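Local atomic coordinates of glycerophosphoryl diester phosphodiesterase (Agrobacterium tumefaciens str. C58, PDB entry 3KS6), a protein that belongs to the glycerophosphoryl diester phosphodiesterase family, built on the TIM-barrel fold, and carries a bound magnesium ion. Residues A[5-10]-A[232-237]; A[30-35]-A[239-244]; A[93-96]-A[101-104]; A[182-187]-A[225-230]. One frame throughout, in Å; residues are numbered along the deposited sequence.

Contact 1. Residues A[5-10]-A[232-237]. With ACT (acetate ion), chain H.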
loop_
_atom_site.group_PDB
_atom_site.type_symbol
_atom_site.label_atom_id
_atom_site.label_comp_id
_atom_site.label_asym_id
_atom_site.label_seq_id
_atom_site.Cartn_x
_atom_site.Cartn_y
_atom_site.Cartn_z
ATOM N N ILE A 5 3.269 -10.889 -3.309
ATOM C CA ILE A 5 2.352 -10.707 -2.198
ATOM C C ILE A 5 2.807 -9.517 -1.361
ATOM O O ILE A 5 3.983 -9.459 -0.936
ATOM C CB ILE A 5 2.294 -11.935 -1.284
ATOM C CG1 ILE A 5 1.647 -13.110 -2.012
ATOM C CG2 ILE A 5 1.480 -11.623 0.013
ATOM C CD1 ILE A 5 1.718 -14.422 -1.245
ATOM N N ALA A 6 1.875 -8.586 -1.105
ATOM C CA ALA A 6 2.130 -7.446 -0.230
ATOM C C ALA A 6 1.196 -7.498 0.975
ATOM O O ALA A 6 0.007 -7.630 0.817
ATOM C CB ALA A 6 1.971 -6.092 -0.977
ATOM N N SER A 7 1.744 -7.370 2.178
ATOM C CA SER A 7 0.961 -7.442 3.400
ATOM C C SER A 7 0.297 -6.092 3.679
ATOM O O SER A 7 0.986 -5.121 3.961
ATOM C CB SER A 7 1.883 -7.800 4.553
ATOM O OG SER A 7 1.244 -7.816 5.809
ATOM N N HIS A 8 -1.040 -6.056 3.609
ATOM C CA HIS A 8 -1.819 -4.809 3.673
ATOM C C HIS A 8 -1.832 -4.278 5.083
ATOM O O HIS A 8 -2.381 -4.896 5.980
ATOM C CB HIS A 8 -3.239 -5.056 3.149
ATOM C CG HIS A 8 -4.066 -3.811 2.964
ATOM N ND1 HIS A 8 -5.291 -3.620 3.585
ATOM C CD2 HIS A 8 -3.855 -2.711 2.198
ATOM C CE1 HIS A 8 -5.772 -2.440 3.232
ATOM N NE2 HIS A 8 -4.944 -1.881 2.366
ATOM N N ARG A 9 -1.193 -3.135 5.273
ATOM C CA ARG A 9 -1.110 -2.490 6.574
ATOM C C ARG A 9 -0.433 -3.390 7.631
ATOM O O ARG A 9 -0.695 -3.277 8.822
ATOM C CB ARG A 9 -2.493 -2.020 7.058
ATOM C CG ARG A 9 -3.285 -1.265 6.005
ATOM C CD ARG A 9 -4.572 -0.678 6.551
ATOM N NE ARG A 9 -5.451 -0.286 5.445
ATOM C CZ ARG A 9 -6.753 -0.059 5.539
ATOM N NH1 ARG A 9 -7.394 -0.158 6.697
ATOM N NH2 ARG A 9 -7.422 0.259 4.440
ATOM N N GLY A 10 0.456 -4.272 7.184
ATOM C CA GLY A 10 1.102 -5.210 8.066
ATOM C C GLY A 10 0.297 -6.473 8.327
ATOM O O GLY A 10 0.735 -7.288 9.103
ATOM N N ASP A 232 -5.001 -8.472 3.471
ATOM C CA ASP A 232 -5.112 -8.416 4.926
ATOM C C ASP A 232 -4.845 -9.762 5.590
ATOM O O ASP A 232 -4.844 -9.826 6.825
ATOM C CB ASP A 232 -6.516 -7.950 5.360
ATOM C CG ASP A 232 -6.699 -6.463 5.258
ATOM O OD1 ASP A 232 -5.692 -5.729 5.143
ATOM O OD2 ASP A 232 -7.880 -6.039 5.333
ATOM N N ARG A 233 -4.628 -10.818 4.784
ATOM C CA ARG A 233 -4.343 -12.164 5.302
ATOM C C ARG A 233 -3.073 -12.749 4.648
ATOM O O ARG A 233 -3.135 -13.739 3.899
ATOM C CB ARG A 233 -5.549 -13.087 5.078
ATOM C CG ARG A 233 -6.766 -12.717 5.945
ATOM C CD ARG A 233 -7.774 -13.877 5.997
ATOM N NE ARG A 233 -8.920 -13.656 6.911
ATOM C CZ ARG A 233 -10.095 -13.093 6.597
ATOM N NH1 ARG A 233 -10.336 -12.598 5.379
ATOM N NH2 ARG A 233 -11.055 -12.992 7.520
ATOM N N PRO A 234 -1.933 -12.129 4.937
ATOM C CA PRO A 234 -0.676 -12.518 4.318
ATOM C C PRO A 234 -0.288 -13.975 4.578
ATOM O O PRO A 234 0.249 -14.639 3.692
ATOM C CB PRO A 234 0.328 -11.552 4.947
ATOM C CG PRO A 234 -0.324 -11.083 6.260
ATOM C CD PRO A 234 -1.753 -10.980 5.855
ATOM N N THR A 235 -0.598 -14.475 5.765
ATOM C CA THR A 235 -0.248 -15.847 6.127
ATOM C C THR A 235 -0.993 -16.812 5.206
ATOM O O THR A 235 -0.395 -17.703 4.629
ATOM C CB THR A 235 -0.517 -16.095 7.621
ATOM O OG1 THR A 235 0.295 -15.194 8.419
ATOM C CG2 THR A 235 -0.204 -17.555 7.976
ATOM N N LEU A 236 -2.289 -16.572 5.007
ATOM C CA LEU A 236 -3.124 -17.361 4.095
ATOM C C LEU A 236 -2.684 -17.217 2.669
ATOM O O LEU A 236 -2.632 -18.194 1.943
ATOM C CB LEU A 236 -4.609 -16.952 4.231
ATOM C CG LEU A 236 -5.598 -17.606 3.241
ATOM C CD1 LEU A 236 -5.638 -19.132 3.464
ATOM C CD2 LEU A 236 -6.990 -16.989 3.333
ATOM N N ALA A 237 -2.352 -16.002 2.258
ATOM C CA ALA A 237 -1.924 -15.754 0.900
ATOM C C ALA A 237 -0.648 -16.538 0.583
ATOM O O ALA A 237 -0.523 -17.090 -0.502
ATOM C CB ALA A 237 -1.681 -14.257 0.665
HETATM C C ACT H . -7.431 0.142 0.818
HETATM O O ACT H . -8.070 -0.943 0.755
HETATM O OXT ACT H . -6.674 0.338 1.807
HETATM C CH3 ACT H . -7.563 1.183 -0.250
#
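Ile5 and Ala237 pack at the closed end of this contact, where the CD1 methyl of Ile5 lies 3.9 Å from CB of Ala237 and touches its backbone carbonyl. One turn back in the helix, the ring of Pro234 lies against Ser7, its CG 3.7 Å from OG. That hydroxyl is no loose end, because it hydrogen-bonds Thr26. Here the first strand of the TIM barrel, 4-8, meets its last helix, 234-249, which follows strand 228-231 and packs on the outside of the barrel. Beyond this the contact turns polar. His8 swings its ring away from the backbone N (chi1 -171°), putting ND1 beside Asp232. Asp232 OD1 accepts a hydrogen bond from His8 ND1 at 2.7 Å, lying almost in the imidazole plane although the nitrogen sits well out of the carboxylate plane. Thr12 OG1 also bonds OD1, and two partners on this one oxygen probably limit rotation of the carboxylate. The looser side begins at the far edge of the imidazole, among partly exposed residues: acetate OXT takes hydrogen bonds from His8 NE2 at 2.9 Å and from Arg9 NH2 at 2.7 Å, while CG of Arg9 rests over the centre of one imidazole face.

Contact 2. Residues A[30-35]-A[239-244]. With MG (magnesium ion), chain F.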
loop_
_atom_site.group_PDB
_atom_site.type_symbol
_atom_site.label_atom_id
_atom_site.label_comp_id
_atom_site.label_asym_id
_atom_site.label_seq_id
_atom_site.Cartn_x
_atom_site.Cartn_y
_atom_site.Cartn_z
ATOM N N ALA A 30 7.656 -15.005 4.338
ATOM C CA ALA A 30 8.144 -15.294 3.016
ATOM C C ALA A 30 7.225 -14.666 1.983
ATOM O O ALA A 30 6.572 -15.376 1.217
ATOM C CB ALA A 30 8.211 -16.818 2.805
ATOM N N LEU A 31 7.184 -13.331 1.988
ATOM C CA LEU A 31 6.430 -12.532 1.029
ATOM C C LEU A 31 7.355 -11.397 0.631
ATOM O O LEU A 31 8.448 -11.264 1.174
ATOM C CB LEU A 31 5.053 -12.072 1.569
ATOM C CG LEU A 31 4.975 -11.457 2.972
ATOM C CD1 LEU A 31 5.860 -10.213 3.126
ATOM C CD2 LEU A 31 3.504 -11.183 3.365
ATOM N N GLU A 32 6.914 -10.552 -0.287
ATOM C CA GLU A 32 7.809 -9.626 -0.950
ATOM C C GLU A 32 7.705 -8.195 -0.530
ATOM O O GLU A 32 8.689 -7.491 -0.609
ATOM C CB GLU A 32 7.589 -9.703 -2.453
ATOM C CG GLU A 32 8.051 -11.040 -3.054
ATOM C CD GLU A 32 7.119 -12.165 -2.732
ATOM O OE1 GLU A 32 5.913 -11.904 -2.874
ATOM O OE2 GLU A 32 7.563 -13.292 -2.359
ATOM N N GLU A 33 6.510 -7.754 -0.118
ATOM C CA GLU A 33 6.309 -6.363 0.293
ATOM C C GLU A 33 5.391 -6.209 1.497
ATOM O O GLU A 33 4.561 -7.065 1.798
ATOM C CB GLU A 33 5.716 -5.544 -0.870
ATOM C CG GLU A 33 6.615 -5.413 -2.075
ATOM C CD GLU A 33 5.907 -4.840 -3.310
ATOM O OE1 GLU A 33 4.731 -4.458 -3.210
ATOM O OE2 GLU A 33 6.521 -4.815 -4.390
ATOM N N VAL A 34 5.581 -5.098 2.183
ATOM C CA VAL A 34 4.663 -4.641 3.206
ATOM C C VAL A 34 4.057 -3.357 2.675
ATOM O O VAL A 34 4.786 -2.501 2.151
ATOM C CB VAL A 34 5.334 -4.423 4.571
ATOM C CG1 VAL A 34 6.381 -3.320 4.523
ATOM C CG2 VAL A 34 4.274 -4.143 5.675
ATOM N N GLU A 35 2.721 -3.251 2.738
ATOM C CA GLU A 35 2.025 -2.040 2.322
ATOM C C GLU A 35 1.649 -1.190 3.540
ATOM O O GLU A 35 1.232 -1.725 4.555
ATOM C CB GLU A 35 0.781 -2.360 1.475
ATOM C CG GLU A 35 0.196 -1.090 0.777
ATOM C CD GLU A 35 -0.853 -0.325 1.585
ATOM O OE1 GLU A 35 -1.284 -0.785 2.642
ATOM O OE2 GLU A 35 -1.241 0.789 1.151
ATOM N N ALA A 239 0.366 -19.309 1.982
ATOM C CA ALA A 239 -0.053 -20.736 1.917
ATOM C C ALA A 239 -0.717 -21.083 0.598
ATOM O O ALA A 239 -0.382 -22.092 -0.046
ATOM C CB ALA A 239 -1.009 -21.060 3.049
ATOM N N LEU A 240 -1.681 -20.265 0.196
ATOM C CA LEU A 240 -2.366 -20.485 -1.075
ATOM C C LEU A 240 -1.422 -20.381 -2.258
ATOM O O LEU A 240 -1.550 -21.151 -3.226
ATOM C CB LEU A 240 -3.516 -19.479 -1.233
ATOM C CG LEU A 240 -4.758 -19.741 -0.407
ATOM C CD1 LEU A 240 -5.776 -18.628 -0.551
ATOM C CD2 LEU A 240 -5.354 -21.087 -0.870
ATOM N N ARG A 241 -0.461 -19.446 -2.204
ATOM C CA ARG A 241 0.459 -19.307 -3.330
ATOM C C ARG A 241 1.378 -20.544 -3.422
ATOM O O ARG A 241 1.595 -21.070 -4.504
ATOM C CB ARG A 241 1.287 -18.014 -3.219
ATOM C CG ARG A 241 2.209 -17.814 -4.379
ATOM C CD ARG A 241 2.951 -16.507 -4.349
ATOM N NE ARG A 241 3.867 -16.424 -3.215
ATOM C CZ ARG A 241 4.652 -15.380 -2.967
ATOM N NH1 ARG A 241 4.648 -14.331 -3.766
ATOM N NH2 ARG A 241 5.427 -15.369 -1.904
ATOM N N THR A 242 1.882 -21.008 -2.288
ATOM C CA THR A 242 2.719 -22.210 -2.262
ATOM C C THR A 242 2.005 -23.421 -2.903
ATOM O O THR A 242 2.557 -24.121 -3.754
ATOM C CB THR A 242 3.196 -22.504 -0.847
ATOM O OG1 THR A 242 4.118 -21.485 -0.465
ATOM C CG2 THR A 242 3.862 -23.883 -0.766
ATOM N N GLU A 243 0.761 -23.614 -2.509
ATOM C CA GLU A 243 -0.114 -24.640 -3.049
ATOM C C GLU A 243 -0.340 -24.434 -4.553
ATOM O O GLU A 243 -0.232 -25.390 -5.351
ATOM C CB GLU A 243 -1.404 -24.568 -2.225
ATOM C CG GLU A 243 -2.573 -25.441 -2.580
ATOM C CD GLU A 243 -3.806 -25.017 -1.750
ATOM O OE1 GLU A 243 -4.794 -24.553 -2.361
ATOM O OE2 GLU A 243 -3.746 -25.085 -0.492
ATOM N N HIS A 244 -0.574 -23.180 -4.964
ATOM C CA HIS A 244 -0.780 -22.823 -6.390
ATOM C C HIS A 244 0.457 -23.188 -7.255
ATOM O O HIS A 244 0.338 -23.678 -8.388
ATOM C CB HIS A 244 -1.084 -21.317 -6.515
ATOM C CG HIS A 244 -1.782 -20.938 -7.791
ATOM N ND1 HIS A 244 -1.102 -20.656 -8.957
ATOM C CD2 HIS A 244 -3.098 -20.789 -8.078
ATOM C CE1 HIS A 244 -1.970 -20.367 -9.913
ATOM N NE2 HIS A 244 -3.190 -20.444 -9.406
HETATM MG MG MG F . -3.051 1.713 1.507
HETATM O O HOH W 1 6.571 -17.780 0.110
HETATM O O HOH W 2 -3.268 0.596 3.299
HETATM O O HOH W 3 -5.023 2.359 1.752
#
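Arg241 reaches Glu32 by running straight out from its helix, CG anti to the backbone N (chi1 -178°), and then bending at chi3 (65°), a turn that presents the NH1-NH2 end of the guanidinium. Glu32 comes from the opposite direction on a chain bent at chi2 (74°), which brings its carboxylate round to meet that end. The result is a two-pronged, end-on salt bridge: NH1 of Arg241 donates to OE1 of Glu32 at 2.9 Å, and NH2 of Arg241 donates to OE2 of Glu32 at 3.0 Å. Both oxygens are met on their syn sides, yet the two flat groups are twisted well away from coplanarity, and the second bond is the less straight. Each partner is held again from elsewhere. Glu32 OE1 also accepts from the backbone N of Ile5, and Arg241 NH1 donates to the carbonyl of Thr3, so the ion pair is tied into the start of the barrel as well. At the outer margin a water donates to the carbonyl O of Ala30 at 2.6 Å and is bonded only weakly by Arg241 NH2. The segment then enters strand 33-40 and leaves the helix behind. At Glu35 it reaches the magnesium ion, 2.1 Å from OE2, while OE1 accepts a hydrogen bond from one of the metal-bound waters. Glu35 shares the ion with Asp37 and Glu105, an acidic metal site carried by neighbouring parallel strands of a TIM barrel, whose last helix is fastened to the approach to one of them.

Contact 3. Residues A[93-96]-A[101-104]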
loop_
_atom_site.group_PDB
_atom_site.type_symbol
_atom_site.label_atom_id
_atom_site.label_comp_id
_atom_site.label_asym_id
_atom_site.label_seq_id
_atom_site.Cartn_x
_atom_site.Cartn_y
_atom_site.Cartn_z
ATOM N N ALA A 93 13.179 0.876 10.909
ATOM C CA ALA A 93 14.017 0.050 11.811
ATOM C C ALA A 93 13.608 -1.412 11.820
ATOM O O ALA A 93 14.453 -2.317 11.964
ATOM C CB ALA A 93 13.977 0.611 13.224
ATOM N N LEU A 94 12.314 -1.694 11.669
ATOM C CA LEU A 94 11.887 -3.080 11.633
ATOM C C LEU A 94 12.351 -3.830 10.372
ATOM O O LEU A 94 12.379 -5.062 10.366
ATOM C CB LEU A 94 10.357 -3.165 11.721
ATOM C CG LEU A 94 9.701 -2.670 12.998
ATOM C CD1 LEU A 94 8.162 -2.767 12.810
ATOM C CD2 LEU A 94 10.209 -3.509 14.217
ATOM N N TYR A 95 12.597 -3.103 9.285
ATOM C CA TYR A 95 12.844 -3.713 7.970
ATOM C C TYR A 95 14.312 -3.654 7.528
ATOM O O TYR A 95 14.659 -4.140 6.447
ATOM C CB TYR A 95 11.889 -3.107 6.919
ATOM C CG TYR A 95 10.499 -3.718 7.063
ATOM C CD1 TYR A 95 9.643 -3.300 8.056
ATOM C CD2 TYR A 95 10.085 -4.749 6.246
ATOM C CE1 TYR A 95 8.420 -3.863 8.226
ATOM C CE2 TYR A 95 8.866 -5.338 6.409
ATOM C CZ TYR A 95 8.023 -4.893 7.398
ATOM O OH TYR A 95 6.783 -5.469 7.585
ATOM N N VAL A 96 15.162 -3.114 8.391
ATOM C CA VAL A 96 16.579 -2.894 8.073
ATOM C C VAL A 96 17.241 -4.169 7.558
ATOM O O VAL A 96 17.933 -4.123 6.526
ATOM C CB VAL A 96 17.387 -2.323 9.290
ATOM C CG1 VAL A 96 17.568 -3.360 10.373
ATOM C CG2 VAL A 96 18.745 -1.804 8.839
ATOM N N ASN A 101 10.294 -5.614 1.158
ATOM C CA ASN A 101 10.449 -4.234 0.758
ATOM C C ASN A 101 9.169 -3.453 0.938
ATOM O O ASN A 101 8.179 -4.012 1.370
ATOM C CB ASN A 101 10.964 -4.186 -0.649
ATOM C CG ASN A 101 12.379 -4.725 -0.746
ATOM O OD1 ASN A 101 13.172 -4.606 0.190
ATOM N ND2 ASN A 101 12.691 -5.314 -1.865
ATOM N N PHE A 102 9.212 -2.155 0.633
ATOM C CA PHE A 102 8.122 -1.257 0.987
ATOM C C PHE A 102 7.238 -0.948 -0.210
ATOM O O PHE A 102 7.756 -0.724 -1.318
ATOM C CB PHE A 102 8.689 0.098 1.448
ATOM C CG PHE A 102 9.168 0.177 2.903
ATOM C CD1 PHE A 102 9.021 -0.845 3.814
ATOM C CD2 PHE A 102 9.663 1.393 3.370
ATOM C CE1 PHE A 102 9.416 -0.693 5.139
ATOM C CE2 PHE A 102 10.047 1.537 4.714
ATOM C CZ PHE A 102 9.923 0.471 5.578
ATOM N N ARG A 103 5.927 -0.891 0.042
ATOM C CA ARG A 103 4.930 -0.359 -0.875
ATOM C C ARG A 103 4.254 0.784 -0.061
ATOM O O ARG A 103 3.448 0.553 0.850
ATOM C CB ARG A 103 3.944 -1.445 -1.335
ATOM C CG ARG A 103 2.739 -0.933 -2.161
ATOM C CD ARG A 103 1.797 -2.048 -2.364
ATOM N NE ARG A 103 0.484 -1.682 -2.887
ATOM C CZ ARG A 103 -0.047 -2.142 -4.014
ATOM N NH1 ARG A 103 0.574 -3.045 -4.786
ATOM N NH2 ARG A 103 -1.275 -1.762 -4.319
ATOM N N CYS A 104 4.651 1.995 -0.371
ATOM C CA CYS A 104 4.265 3.175 0.385
ATOM C C CYS A 104 3.123 3.928 -0.293
ATOM O O CYS A 104 3.297 4.383 -1.410
ATOM C CB CYS A 104 5.510 4.082 0.485
ATOM S SG CYS A 104 5.227 5.652 1.312
#
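Tyr95, late in segment 93-96, meets Phe102 of strand 101-106. Just before it, Leu94 turns to another neighbour, packing on Phe23 and Thr24 of helix 20-27. Tyr95 follows, with its CB directed at the strand and its ring beside that of Phe102. The two rings form an offset edge-to-face pair, centroids 5.5 Å apart and planes at 65°, in which Phe102 supplies the edge and Tyr95 the face. A single atom does the touching: CE1 of Phe102 sits 3.7 Å from CG of Tyr95, and it is also 3.9 Å from both CB and CD1 of that residue. The approach is therefore to the root of the tyrosine ring, with its phenol end lying beyond. Phe102 can offer this edge because its ring is turned so that CD1 nearly eclipses CA (chi2 -5°), which swings the CD1-CE1 side outward to the helix. The hydroxyl at the far end of Tyr95 makes a weak hydrogen bond to the carbonyl of Phe23, and the carbonyl of Tyr95 accepts a firmer one from Arg134. At Val96 the backbone carbonyl is weakly bonded by the same arginine. Phe102 has a second edge-to-face partner in Phe36, on the neighbouring strand 33-40, so the pair belongs to the mixed apolar packing between barrel strands and outer helices, with Val34 and Met131 nearby. With no hydrogen bond across the segments, the contact rests on van der Waals packing, with perhaps a small electrostatic share from the offset edge-to-face arrangement.

Contact 4. Residues A[182-187]-A[225-230]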
loop_
_atom_site.group_PDB
_atom_site.type_symbol
_atom_site.label_atom_id
_atom_site.label_comp_id
_atom_site.label_asym_id
_atom_site.label_seq_id
_atom_site.Cartn_x
_atom_site.Cartn_y
_atom_site.Cartn_z
ATOM N N ILE A 182 2.642 6.777 -16.174
ATOM C CA ILE A 182 2.434 5.747 -15.153
ATOM C C ILE A 182 2.543 4.407 -15.890
ATOM O O ILE A 182 1.919 4.227 -16.938
ATOM C CB ILE A 182 1.033 5.938 -14.430
ATOM C CG1 ILE A 182 1.021 7.289 -13.661
ATOM C CG2 ILE A 182 0.719 4.794 -13.481
ATOM C CD1 ILE A 182 -0.352 7.786 -13.293
ATOM N N HIS A 183 3.309 3.484 -15.323
ATOM C CA HIS A 183 3.603 2.203 -15.957
ATOM C C HIS A 183 2.924 1.018 -15.310
ATOM O O HIS A 183 3.081 -0.099 -15.802
ATOM C CB HIS A 183 5.105 1.985 -15.967
ATOM C CG HIS A 183 5.847 3.136 -16.557
ATOM N ND1 HIS A 183 5.667 3.529 -17.863
ATOM C CD2 HIS A 183 6.719 4.011 -16.011
ATOM C CE1 HIS A 183 6.421 4.585 -18.106
ATOM N NE2 HIS A 183 7.059 4.905 -16.995
ATOM N N GLU A 184 2.138 1.261 -14.250
ATOM C CA GLU A 184 1.453 0.208 -13.543
ATOM C C GLU A 184 0.206 0.760 -12.865
ATOM O O GLU A 184 0.250 1.878 -12.333
ATOM C CB GLU A 184 2.369 -0.362 -12.454
ATOM C CG GLU A 184 1.748 -1.484 -11.658
ATOM C CD GLU A 184 2.689 -2.204 -10.697
ATOM O OE1 GLU A 184 3.926 -2.020 -10.743
ATOM O OE2 GLU A 184 2.158 -2.976 -9.865
ATOM N N ILE A 185 -0.901 0.010 -12.928
ATOM C CA ILE A 185 -2.109 0.336 -12.160
ATOM C C ILE A 185 -2.426 -0.806 -11.217
ATOM O O ILE A 185 -2.014 -1.962 -11.444
ATOM C CB ILE A 185 -3.363 0.681 -13.044
ATOM C CG1 ILE A 185 -3.888 -0.561 -13.766
ATOM C CG2 ILE A 185 -3.012 1.776 -14.029
ATOM C CD1 ILE A 185 -5.177 -0.358 -14.587
ATOM N N GLY A 186 -3.173 -0.498 -10.162
ATOM C CA GLY A 186 -3.685 -1.515 -9.252
ATOM C C GLY A 186 -5.185 -1.302 -9.153
ATOM O O GLY A 186 -5.610 -0.182 -8.925
ATOM N N VAL A 187 -5.959 -2.360 -9.392
ATOM C CA VAL A 187 -7.412 -2.327 -9.265
ATOM C C VAL A 187 -7.874 -3.236 -8.120
ATOM O O VAL A 187 -7.194 -4.246 -7.769
ATOM C CB VAL A 187 -8.136 -2.732 -10.625
ATOM C CG1 VAL A 187 -7.582 -1.906 -11.814
ATOM C CG2 VAL A 187 -8.015 -4.239 -10.939
ATOM N N GLY A 225 -2.677 -14.429 -12.541
ATOM C CA GLY A 225 -1.250 -14.270 -12.737
ATOM C C GLY A 225 -0.865 -12.809 -12.653
ATOM O O GLY A 225 0.015 -12.360 -13.368
ATOM N N VAL A 226 -1.547 -12.062 -11.783
ATOM C CA VAL A 226 -1.331 -10.619 -11.661
ATOM C C VAL A 226 0.063 -10.328 -11.072
ATOM O O VAL A 226 0.675 -11.191 -10.439
ATOM C CB VAL A 226 -2.462 -9.942 -10.843
ATOM C CG1 VAL A 226 -3.860 -10.283 -11.415
ATOM C CG2 VAL A 226 -2.344 -10.244 -9.359
ATOM N N LYS A 227 0.571 -9.111 -11.283
ATOM C CA LYS A 227 1.909 -8.781 -10.837
ATOM C C LYS A 227 2.052 -8.876 -9.338
ATOM O O LYS A 227 3.057 -9.388 -8.824
ATOM C CB LYS A 227 2.301 -7.358 -11.303
ATOM C CG LYS A 227 3.695 -6.969 -10.907
ATOM C CD LYS A 227 4.073 -5.555 -11.428
ATOM C CE LYS A 227 5.469 -5.139 -10.941
ATOM N NZ LYS A 227 5.847 -3.870 -11.601
ATOM N N VAL A 228 1.068 -8.333 -8.615
ATOM C CA VAL A 228 1.143 -8.221 -7.177
ATOM C C VAL A 228 -0.276 -8.005 -6.692
ATOM O O VAL A 228 -1.124 -7.506 -7.477
ATOM C CB VAL A 228 1.999 -7.013 -6.760
ATOM C CG1 VAL A 228 1.435 -5.696 -7.353
ATOM C CG2 VAL A 228 2.151 -6.916 -5.202
ATOM N N PHE A 229 -0.524 -8.402 -5.442
ATOM C CA PHE A 229 -1.766 -8.032 -4.741
ATOM C C PHE A 229 -1.486 -7.727 -3.306
ATOM O O PHE A 229 -0.566 -8.305 -2.712
ATOM C CB PHE A 229 -2.868 -9.092 -4.869
ATOM C CG PHE A 229 -2.527 -10.437 -4.261
ATOM C CD1 PHE A 229 -2.872 -10.705 -2.964
ATOM C CD2 PHE A 229 -1.940 -11.447 -5.024
ATOM C CE1 PHE A 229 -2.541 -11.954 -2.348
ATOM C CE2 PHE A 229 -1.649 -12.712 -4.459
ATOM C CZ PHE A 229 -1.956 -12.959 -3.127
ATOM N N THR A 230 -2.228 -6.767 -2.744
ATOM C CA THR A 230 -2.212 -6.530 -1.306
ATOM C C THR A 230 -3.303 -7.376 -0.635
ATOM O O THR A 230 -4.355 -7.655 -1.210
ATOM C CB THR A 230 -2.415 -5.093 -0.932
ATOM O OG1 THR A 230 -3.687 -4.643 -1.431
ATOM C CG2 THR A 230 -1.210 -4.215 -1.467
#
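Lys227 and Glu184 join the beginnings of two parallel strands of the TIM barrel, 228-231 and 184-188, which are separated along the chain by two successive beta-alpha-beta units with strand 206-210 between them. The later segment leaves helix 215-224 at Gly225, whose positive phi marks the end of the helix. Val226 then packs on Ala221 of that helix and on Phe207. Lys227 comes next, its side chain stretched out along all four torsions and crossing the equally extended Glu184 at about a right angle. Its NZ donates to Glu184 OE1 at 2.8 Å in a salt bridge, arriving from well above the carboxylate plane. The aliphatic part of Lys227 contributes too: its CD lies 3.6 Å from Glu184 OE2. Asp206 OD2 forms a second salt bridge with NZ, so the ammonium group is shared by two acids, which would probably favour its charged form and offset the burial of Glu184. Val228 opens the strand proper and completes the contact from its flank: its CG1 methyl rests 3.8 Å from Glu184 OE2.

How the contacts relate
From the N terminus, strand 4-8 opens contact 1 and the approach to strand 33-40 opens contact 2. Both are closed only near the C terminus, by 232-237 and 239-244 around helix 234-249. Their segments alternate along the chain, so the two large loops cross, and the backbone of Ser7 probably hydrogen-bonds those of Glu33 and Glu35 between them. Contact 3 is a small closure inside both loops, joining helix 88-95 to strand 101-106, which pairs with 33-40. Contact 4 follows in series, also nested in both, and links strand 184-188 to strand 228-231. Phe229 of that strand probably hydrogen-bonds Ala6 through the backbone, so the barrel closes where first and last strands meet.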